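Local coordinates for protein 3-ketosteroid-delta4-5alpha-dehydrogenase (Rhodococcus jostii, PDB 4AT2) that uses a bound FAD to introduce the 4,5 double bond into 3-keto-5alpha-steroids, a step of bacterial steroid catabolism, at residues A[72-76]-A[220-224]; A[76-81]-A[201-206]. All blocks are in the same frame, centred on the assembly; numbering follows the deposited sequence.

Contact 1 of 2, residues A[72-76]-A[220-224]. With FAD (flavin-adenine dinucleotide), chain D.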
loop_
_atom_site.group_PDB
_atom_site.type_symbol
_atom_site.label_atom_id
_atom_site.label_comp_id
_atom_site.label_asym_id
_atom_site.label_seq_id
_atom_site.Cartn_x
_atom_site.Cartn_y
_atom_site.Cartn_z
ATOM N N ARG A 72 -24.438 -4.858 16.351
ATOM C CA ARG A 72 -23.684 -4.522 17.568
ATOM C C ARG A 72 -24.280 -3.355 18.357
ATOM O O ARG A 72 -24.274 -3.358 19.596
ATOM C CB ARG A 72 -22.233 -4.222 17.183
ATOM C CG ARG A 72 -21.353 -3.699 18.295
ATOM C CD ARG A 72 -19.942 -3.575 17.752
ATOM N NE ARG A 72 -19.004 -3.093 18.758
ATOM C CZ ARG A 72 -17.693 -2.994 18.556
ATOM N NH1 ARG A 72 -17.166 -3.354 17.388
ATOM N NH2 ARG A 72 -16.908 -2.545 19.523
ATOM N N THR A 73 -24.782 -2.351 17.649
ATOM C CA THR A 73 -25.380 -1.187 18.318
ATOM C C THR A 73 -26.855 -1.452 18.602
ATOM O O THR A 73 -27.333 -2.570 18.439
ATOM C CB THR A 73 -25.230 0.107 17.485
ATOM O OG1 THR A 73 -26.105 0.045 16.357
ATOM C CG2 THR A 73 -23.789 0.301 17.002
ATOM N N SER A 74 -27.578 -0.421 19.029
ATOM C CA SER A 74 -28.986 -0.583 19.394
ATOM C C SER A 74 -29.946 -0.445 18.207
ATOM O O SER A 74 -31.152 -0.638 18.359
ATOM C CB SER A 74 -29.364 0.413 20.492
ATOM O OG SER A 74 -29.185 1.732 20.019
ATOM N N GLY A 75 -29.417 -0.124 17.028
ATOM C CA GLY A 75 -30.259 0.058 15.854
ATOM C C GLY A 75 -29.550 -0.139 14.530
ATOM O O GLY A 75 -28.321 -0.269 14.478
ATOM N N TRP A 76 -30.334 -0.168 13.454
ATOM C CA TRP A 76 -29.773 -0.370 12.116
ATOM C C TRP A 76 -29.219 0.888 11.516
ATOM O O TRP A 76 -29.491 1.990 11.992
ATOM C CB TRP A 76 -30.793 -1.011 11.175
ATOM C CG TRP A 76 -32.120 -0.288 11.071
ATOM C CD1 TRP A 76 -33.310 -0.616 11.715
ATOM C CD2 TRP A 76 -32.444 0.891 10.250
ATOM N NE1 TRP A 76 -34.314 0.251 11.365
ATOM C CE2 TRP A 76 -33.866 1.176 10.486
ATOM C CE3 TRP A 76 -31.731 1.704 9.371
ATOM C CZ2 TRP A 76 -34.519 2.237 9.870
ATOM C CZ3 TRP A 76 -32.404 2.772 8.754
ATOM C CH2 TRP A 76 -33.766 3.033 9.005
ATOM N N GLU A 220 -31.459 -8.956 15.961
ATOM C CA GLU A 220 -31.080 -8.897 17.371
ATOM C C GLU A 220 -30.014 -7.826 17.549
ATOM O O GLU A 220 -29.059 -7.763 16.769
ATOM C CB GLU A 220 -30.559 -10.254 17.869
ATOM C CG GLU A 220 -31.638 -11.297 18.147
ATOM C CD GLU A 220 -32.530 -10.941 19.331
ATOM O OE1 GLU A 220 -32.063 -10.285 20.281
ATOM O OE2 GLU A 220 -33.715 -11.331 19.309
ATOM N N TYR A 221 -30.188 -6.988 18.569
ATOM C CA TYR A 221 -29.314 -5.831 18.799
ATOM C C TYR A 221 -28.392 -6.053 19.997
ATOM O O TYR A 221 -28.512 -7.060 20.694
ATOM C CB TYR A 221 -30.162 -4.555 18.935
ATOM C CG TYR A 221 -30.847 -4.206 17.632
ATOM C CD1 TYR A 221 -30.135 -3.596 16.597
ATOM C CD2 TYR A 221 -32.188 -4.531 17.413
ATOM C CE1 TYR A 221 -30.742 -3.299 15.389
ATOM C CE2 TYR A 221 -32.803 -4.229 16.207
ATOM C CZ TYR A 221 -32.073 -3.624 15.197
ATOM O OH TYR A 221 -32.665 -3.311 13.989
ATOM N N ASP A 222 -27.460 -5.126 20.212
ATOM C CA ASP A 222 -26.376 -5.293 21.182
ATOM C C ASP A 222 -25.594 -6.590 20.964
ATOM O O ASP A 222 -25.038 -7.155 21.908
ATOM C CB ASP A 222 -26.892 -5.223 22.629
ATOM C CG ASP A 222 -25.788 -4.893 23.622
ATOM O OD1 ASP A 222 -24.949 -4.026 23.307
ATOM O OD2 ASP A 222 -25.751 -5.499 24.716
ATOM N N MET A 223 -25.558 -7.059 19.715
ATOM C CA MET A 223 -24.869 -8.289 19.355
ATOM C C MET A 223 -23.487 -7.971 18.854
ATOM O O MET A 223 -23.327 -7.620 17.683
ATOM C CB MET A 223 -25.609 -8.991 18.219
ATOM C CG MET A 223 -26.719 -9.906 18.664
ATOM S SD MET A 223 -26.087 -11.494 19.245
ATOM C CE MET A 223 -27.660 -12.320 19.437
ATOM N N ARG A 224 -22.490 -8.078 19.726
ATOM C CA ARG A 224 -21.121 -7.896 19.288
ATOM C C ARG A 224 -20.524 -9.241 18.886
ATOM O O ARG A 224 -20.083 -10.008 19.727
ATOM C CB ARG A 224 -20.272 -7.230 20.370
ATOM C CG ARG A 224 -18.890 -6.830 19.851
ATOM C CD ARG A 224 -18.039 -6.182 20.923
ATOM N NE ARG A 224 -17.686 -7.130 21.979
ATOM C CZ ARG A 224 -17.048 -6.804 23.099
ATOM N NH1 ARG A 224 -16.681 -5.544 23.321
ATOM N NH2 ARG A 224 -16.773 -7.739 23.999
HETATM P PA FAD D . -21.953 -0.175 7.807
HETATM O O1A FAD D . -22.996 0.483 6.993
HETATM O O2A FAD D . -21.190 0.633 8.771
HETATM O O5B FAD D . -22.637 -1.395 8.587
HETATM C C5B FAD D . -21.862 -2.263 9.421
HETATM C C4B FAD D . -22.701 -2.630 10.657
HETATM O O4B FAD D . -21.927 -3.628 11.356
HETATM C C3B FAD D . -22.821 -1.421 11.593
HETATM O O3B FAD D . -24.216 -1.210 11.923
HETATM C C2B FAD D . -21.986 -1.818 12.816
HETATM O O2B FAD D . -22.564 -1.271 14.031
HETATM C C1B FAD D . -22.082 -3.342 12.782
HETATM N N9A FAD D . -20.976 -4.032 13.481
HETATM C C8A FAD D . -19.695 -3.662 13.601
HETATM N N7A FAD D . -19.057 -4.594 14.305
HETATM C C5A FAD D . -19.938 -5.564 14.619
HETATM C C6A FAD D . -19.854 -6.728 15.309
HETATM N N6A FAD D . -18.679 -7.093 15.822
HETATM N N1A FAD D . -20.921 -7.526 15.486
HETATM C C2A FAD D . -22.150 -7.174 14.949
HETATM N N3A FAD D . -22.229 -5.975 14.245
HETATM C C4A FAD D . -21.120 -5.203 14.103
HETATM N N1 FAD D . -19.743 5.716 0.550
HETATM C C2 FAD D . -20.472 5.749 -0.625
HETATM O O2 FAD D . -20.374 4.820 -1.415
HETATM N N3 FAD D . -21.316 6.835 -0.902
HETATM C C4 FAD D . -21.396 7.908 -0.014
HETATM O O4 FAD D . -22.137 8.854 -0.298
HETATM C C4X FAD D . -20.652 7.877 1.172
HETATM N N5 FAD D . -20.688 8.912 2.046
HETATM C C5X FAD D . -19.793 8.960 3.053
HETATM C C6 FAD D . -19.643 10.129 3.806
HETATM C C7 FAD D . -18.731 10.186 4.863
HETATM C C7M FAD D . -18.624 11.390 5.587
HETATM C C8 FAD D . -17.942 9.058 5.168
HETATM C C8M FAD D . -17.008 9.043 6.225
HETATM C C9 FAD D . -18.103 7.888 4.421
HETATM C C9A FAD D . -19.008 7.842 3.350
HETATM N N10 FAD D . -19.144 6.721 2.599
HETATM C C10 FAD D . -19.831 6.783 1.450
HETATM C "C1'" FAD D . -18.628 5.397 3.032
HETATM C "C2'" FAD D . -19.798 4.499 3.461
HETATM O "O2'" FAD D . -20.549 5.246 4.421
HETATM C "C3'" FAD D . -19.292 3.195 4.098
HETATM O "O3'" FAD D . -18.080 2.728 3.480
HETATM C "C4'" FAD D . -20.379 2.113 3.994
HETATM O "O4'" FAD D . -21.570 2.614 4.619
HETATM C "C5'" FAD D . -19.935 0.830 4.701
HETATM O "O5'" FAD D . -20.950 -0.173 4.501
HETATM P P FAD D . -20.937 -1.520 5.386
HETATM O O1P FAD D . -19.674 -2.242 5.201
HETATM O O2P FAD D . -22.246 -2.218 5.152
HETATM O O3P FAD D . -20.815 -0.921 6.897
HETATM O O HOH W 1 -22.533 -4.475 21.584
HETATM O O HOH W 2 -25.686 -1.773 21.854
#
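Arg72 and Tyr221 carry most of this interface, where the loop leaving strand 67-70 of a Rossmann-type FAD-binding fold runs past the turn that joins strands 218-220 and 223-230. The two backbones approach most nearly, CA to CA, beside the adenine: the CA atoms of Arg72 and Met223 are 4.3 Å apart. One backbone hydrogen bond links the segments, from Asp222 N to Thr73 O at 3.1 Å. It is nearly straight at hydrogen (172°), although the donor stands well above the carbonyl plane. Beside it, one water donates to both Arg72 O and Asp222 OD1, and a second lies within hydrogen-bonding distance of the same two oxygens, while OD2 of the same carboxylate is held by the backbone N of Tyr244.

The ring of Tyr221 lies alongside the loop. Ser74 O sits over one face, displaced toward the rim, and CE1 reaches Gly75 CA at 3.4 Å. Farther out, the hydroxyl meets the indole edge of Trp76, with OH 3.6 Å from CD1. A leucine here lacks the outer ring and hydroxyl, which would probably leave Gly75 CA and the Trp76 edge without their aromatic neighbour and the loop freer to shift.

Arg72 runs along the adenine because its chain is extended throughout, with CG trans to N (chi1 173°); its CB is 3.4 Å from FAD C4A, and its guanidinium edge faces N7A. Arg224 lies side by side with it, laying CD over one guanidinium face. The two planes are turned 83° apart, and Asp289 forms a salt bridge to Arg72 NH1, which probably eases the proximity of like charges. At the far edge of the adenine, Met223 O lies 3.0 Å from FAD C2A.

Contact 2 of 2, residues A[76-81]-A[201-206]. Unlike the reference sequence in segment 76-81: Thr80 (reference Ala). With FAD (flavin-adenine dinucleotide), chain D.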
loop_
_atom_site.group_PDB
_atom_site.type_symbol
_atom_site.label_atom_id
_atom_site.label_comp_id
_atom_site.label_asym_id
_atom_site.label_seq_id
_atom_site.Cartn_x
_atom_site.Cartn_y
_atom_site.Cartn_z
ATOM N N TRP A 76 -30.334 -0.168 13.454
ATOM C CA TRP A 76 -29.773 -0.370 12.116
ATOM C C TRP A 76 -29.219 0.888 11.516
ATOM O O TRP A 76 -29.491 1.990 11.992
ATOM C CB TRP A 76 -30.793 -1.011 11.175
ATOM C CG TRP A 76 -32.120 -0.288 11.071
ATOM C CD1 TRP A 76 -33.310 -0.616 11.715
ATOM C CD2 TRP A 76 -32.444 0.891 10.250
ATOM N NE1 TRP A 76 -34.314 0.251 11.365
ATOM C CE2 TRP A 76 -33.866 1.176 10.486
ATOM C CE3 TRP A 76 -31.731 1.704 9.371
ATOM C CZ2 TRP A 76 -34.519 2.237 9.870
ATOM C CZ3 TRP A 76 -32.404 2.772 8.754
ATOM C CH2 TRP A 76 -33.766 3.033 9.005
ATOM N N GLY A 77 -28.409 0.732 10.471
ATOM C CA GLY A 77 -27.949 1.874 9.691
ATOM C C GLY A 77 -26.450 1.948 9.487
ATOM O O GLY A 77 -25.989 2.197 8.366
ATOM N N GLY A 78 -25.694 1.750 10.570
ATOM C CA GLY A 78 -24.224 1.829 10.542
ATOM C C GLY A 78 -23.725 3.134 9.947
ATOM O O GLY A 78 -24.367 4.179 10.090
ATOM N N ALA A 79 -22.578 3.072 9.277
ATOM C CA ALA A 79 -22.038 4.212 8.532
ATOM C C ALA A 79 -22.940 4.572 7.358
ATOM O O ALA A 79 -22.989 5.727 6.933
ATOM C CB ALA A 79 -20.634 3.897 8.025
ATOM N N THR A 80 -23.657 3.582 6.828
ATOM C CA THR A 80 -24.501 3.823 5.658
ATOM C C THR A 80 -25.538 4.933 5.893
ATOM O O THR A 80 -25.722 5.806 5.042
ATOM C CB THR A 80 -25.192 2.524 5.186
ATOM O OG1 THR A 80 -24.189 1.538 4.878
ATOM C CG2 THR A 80 -26.040 2.784 3.950
ATOM N N ALA A 81 -26.213 4.887 7.041
ATOM C CA ALA A 81 -27.264 5.856 7.349
ATOM C C ALA A 81 -26.720 7.287 7.516
ATOM O O ALA A 81 -27.477 8.263 7.456
ATOM C CB ALA A 81 -28.036 5.414 8.594
ATOM N N GLY A 201 -27.657 8.677 2.632
ATOM C CA GLY A 201 -27.545 7.232 2.824
ATOM C C GLY A 201 -28.701 6.647 3.617
ATOM O O GLY A 201 -29.036 5.472 3.460
ATOM N N TYR A 202 -29.315 7.469 4.469
ATOM C CA TYR A 202 -30.501 7.050 5.215
ATOM C C TYR A 202 -31.662 6.654 4.296
ATOM O O TYR A 202 -32.403 5.720 4.602
ATOM C CB TYR A 202 -30.943 8.145 6.196
ATOM C CG TYR A 202 -32.203 7.803 6.948
ATOM C CD1 TYR A 202 -32.159 6.983 8.079
ATOM C CD2 TYR A 202 -33.440 8.282 6.522
ATOM C CE1 TYR A 202 -33.318 6.664 8.775
ATOM C CE2 TYR A 202 -34.602 7.964 7.208
ATOM C CZ TYR A 202 -34.531 7.154 8.328
ATOM O OH TYR A 202 -35.689 6.838 9.006
ATOM N N MET A 203 -31.822 7.365 3.180
ATOM C CA MET A 203 -32.904 7.047 2.242
ATOM C C MET A 203 -32.561 5.912 1.283
ATOM O O MET A 203 -33.396 5.510 0.472
ATOM C CB MET A 203 -33.420 8.290 1.496
ATOM C CG MET A 203 -34.505 9.052 2.255
ATOM S SD MET A 203 -35.881 8.038 2.856
ATOM C CE MET A 203 -36.529 7.404 1.308
ATOM N N LEU A 204 -31.335 5.397 1.378
ATOM C CA LEU A 204 -31.034 4.091 0.819
ATOM C C LEU A 204 -31.427 3.023 1.841
ATOM O O LEU A 204 -32.130 2.069 1.504
ATOM C CB LEU A 204 -29.555 3.970 0.443
ATOM C CG LEU A 204 -29.023 2.587 0.049
ATOM C CD1 LEU A 204 -29.758 2.000 -1.154
ATOM C CD2 LEU A 204 -27.529 2.668 -0.221
ATOM N N MET A 205 -30.991 3.203 3.089
ATOM C CA MET A 205 -31.221 2.214 4.148
ATOM C C MET A 205 -32.687 1.973 4.496
ATOM O O MET A 205 -33.113 0.826 4.617
ATOM C CB MET A 205 -30.492 2.610 5.435
ATOM C CG MET A 205 -29.028 2.238 5.489
ATOM S SD MET A 205 -28.674 0.490 5.178
ATOM C CE MET A 205 -29.324 -0.307 6.631
ATOM N N LYS A 206 -33.445 3.052 4.691
ATOM C CA LYS A 206 -34.817 2.955 5.203
ATOM C C LYS A 206 -35.732 2.070 4.333
ATOM O O LYS A 206 -36.344 1.136 4.861
ATOM C CB LYS A 206 -35.416 4.353 5.437
ATOM C CG LYS A 206 -36.821 4.342 6.018
ATOM C CD LYS A 206 -37.291 5.769 6.242
ATOM C CE LYS A 206 -38.566 5.821 7.067
ATOM N NZ LYS A 206 -39.757 6.008 6.197
HETATM P PA FAD D . -21.953 -0.175 7.807
HETATM O O1A FAD D . -22.996 0.483 6.993
HETATM O O2A FAD D . -21.190 0.633 8.771
HETATM O O5B FAD D . -22.637 -1.395 8.587
HETATM C C5B FAD D . -21.862 -2.263 9.421
HETATM C C4B FAD D . -22.701 -2.630 10.657
HETATM O O4B FAD D . -21.927 -3.628 11.356
HETATM C C3B FAD D . -22.821 -1.421 11.593
HETATM O O3B FAD D . -24.216 -1.210 11.923
HETATM C C2B FAD D . -21.986 -1.818 12.816
HETATM O O2B FAD D . -22.564 -1.271 14.031
HETATM C C1B FAD D . -22.082 -3.342 12.782
HETATM N N9A FAD D . -20.976 -4.032 13.481
HETATM C C8A FAD D . -19.695 -3.662 13.601
HETATM N N7A FAD D . -19.057 -4.594 14.305
HETATM C C5A FAD D . -19.938 -5.564 14.619
HETATM C C6A FAD D . -19.854 -6.728 15.309
HETATM N N6A FAD D . -18.679 -7.093 15.822
HETATM N N1A FAD D . -20.921 -7.526 15.486
HETATM C C2A FAD D . -22.150 -7.174 14.949
HETATM N N3A FAD D . -22.229 -5.975 14.245
HETATM C C4A FAD D . -21.120 -5.203 14.103
HETATM N N1 FAD D . -19.743 5.716 0.550
HETATM C C2 FAD D . -20.472 5.749 -0.625
HETATM O O2 FAD D . -20.374 4.820 -1.415
HETATM N N3 FAD D . -21.316 6.835 -0.902
HETATM C C4 FAD D . -21.396 7.908 -0.014
HETATM O O4 FAD D . -22.137 8.854 -0.298
HETATM C C4X FAD D . -20.652 7.877 1.172
HETATM N N5 FAD D . -20.688 8.912 2.046
HETATM C C5X FAD D . -19.793 8.960 3.053
HETATM C C6 FAD D . -19.643 10.129 3.806
HETATM C C7 FAD D . -18.731 10.186 4.863
HETATM C C7M FAD D . -18.624 11.390 5.587
HETATM C C8 FAD D . -17.942 9.058 5.168
HETATM C C8M FAD D . -17.008 9.043 6.225
HETATM C C9 FAD D . -18.103 7.888 4.421
HETATM C C9A FAD D . -19.008 7.842 3.350
HETATM N N10 FAD D . -19.144 6.721 2.599
HETATM C C10 FAD D . -19.831 6.783 1.450
HETATM C "C1'" FAD D . -18.628 5.397 3.032
HETATM C "C2'" FAD D . -19.798 4.499 3.461
HETATM O "O2'" FAD D . -20.549 5.246 4.421
HETATM C "C3'" FAD D . -19.292 3.195 4.098
HETATM O "O3'" FAD D . -18.080 2.728 3.480
HETATM C "C4'" FAD D . -20.379 2.113 3.994
HETATM O "O4'" FAD D . -21.570 2.614 4.619
HETATM C "C5'" FAD D . -19.935 0.830 4.701
HETATM O "O5'" FAD D . -20.950 -0.173 4.501
HETATM P P FAD D . -20.937 -1.520 5.386
HETATM O O1P FAD D . -19.674 -2.242 5.201
HETATM O O2P FAD D . -22.246 -2.218 5.152
HETATM O O3P FAD D . -20.815 -0.921 6.897
#
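Thr80 presses its methyl CG2 against the thioether chain of Met205, meeting CG at a tight 3.4 Å and SD at 3.7 Å, the two side chains crossing at about a right angle. Bends at chi2 and chi3 (-54° and -70°) fold Met205 back, bringing CE over to Gly77 CA. Here the pyrophosphate-binding loop packs on the first turn of helix 202-214. Trp76 extends the apolar surface: CZ3 touches Met205 CB, and CH2 lies 3.7 Å from Tyr202 CE1. The planes of the indole six-membered ring and the phenol are only 18° apart, but the 5.9 Å between their centroids is mostly lateral displacement, so this is not a full stack. Gly201 brings its CA to 3.2 Å from Thr80 O, a CA-H...O contact; a CB would clash with that oxygen.

Through its other branch, Thr80 serves the cofactor. OG1 donates to FAD O1A at 2.6 Å and accepts from the ribityl O4' and also from the backbone N of Ile51, while the backbone N of Thr80 and of Ala79 bind O1A and O2A. The threonine, which differs from the reference alanine, thus has two jobs: its methyl packs on the helix, and its hydroxyl reaches the phosphate.

Overall arrangement
Both contacts are made by the single loop that follows strand 67-70, and they meet at Trp76, whose indole touches Tyr221 in contact 1 and the start of helix 202-214 in contact 2. Contact 1 is a surface contact, its centre about 23 Å from the centre of the chain; contact 2, its centre about 14 Å from that of the chain, is partly buried. Their buried areas are similar (382 and 394 Å²), but the chemistry differs. Contact 1 relies on a backbone hydrogen bond, bridging waters and charged side chains beside the adenine, whereas contact 2 joins its segments by apolar packing and directs its hydrogen bonds to the pyrophosphate and ribityl chain.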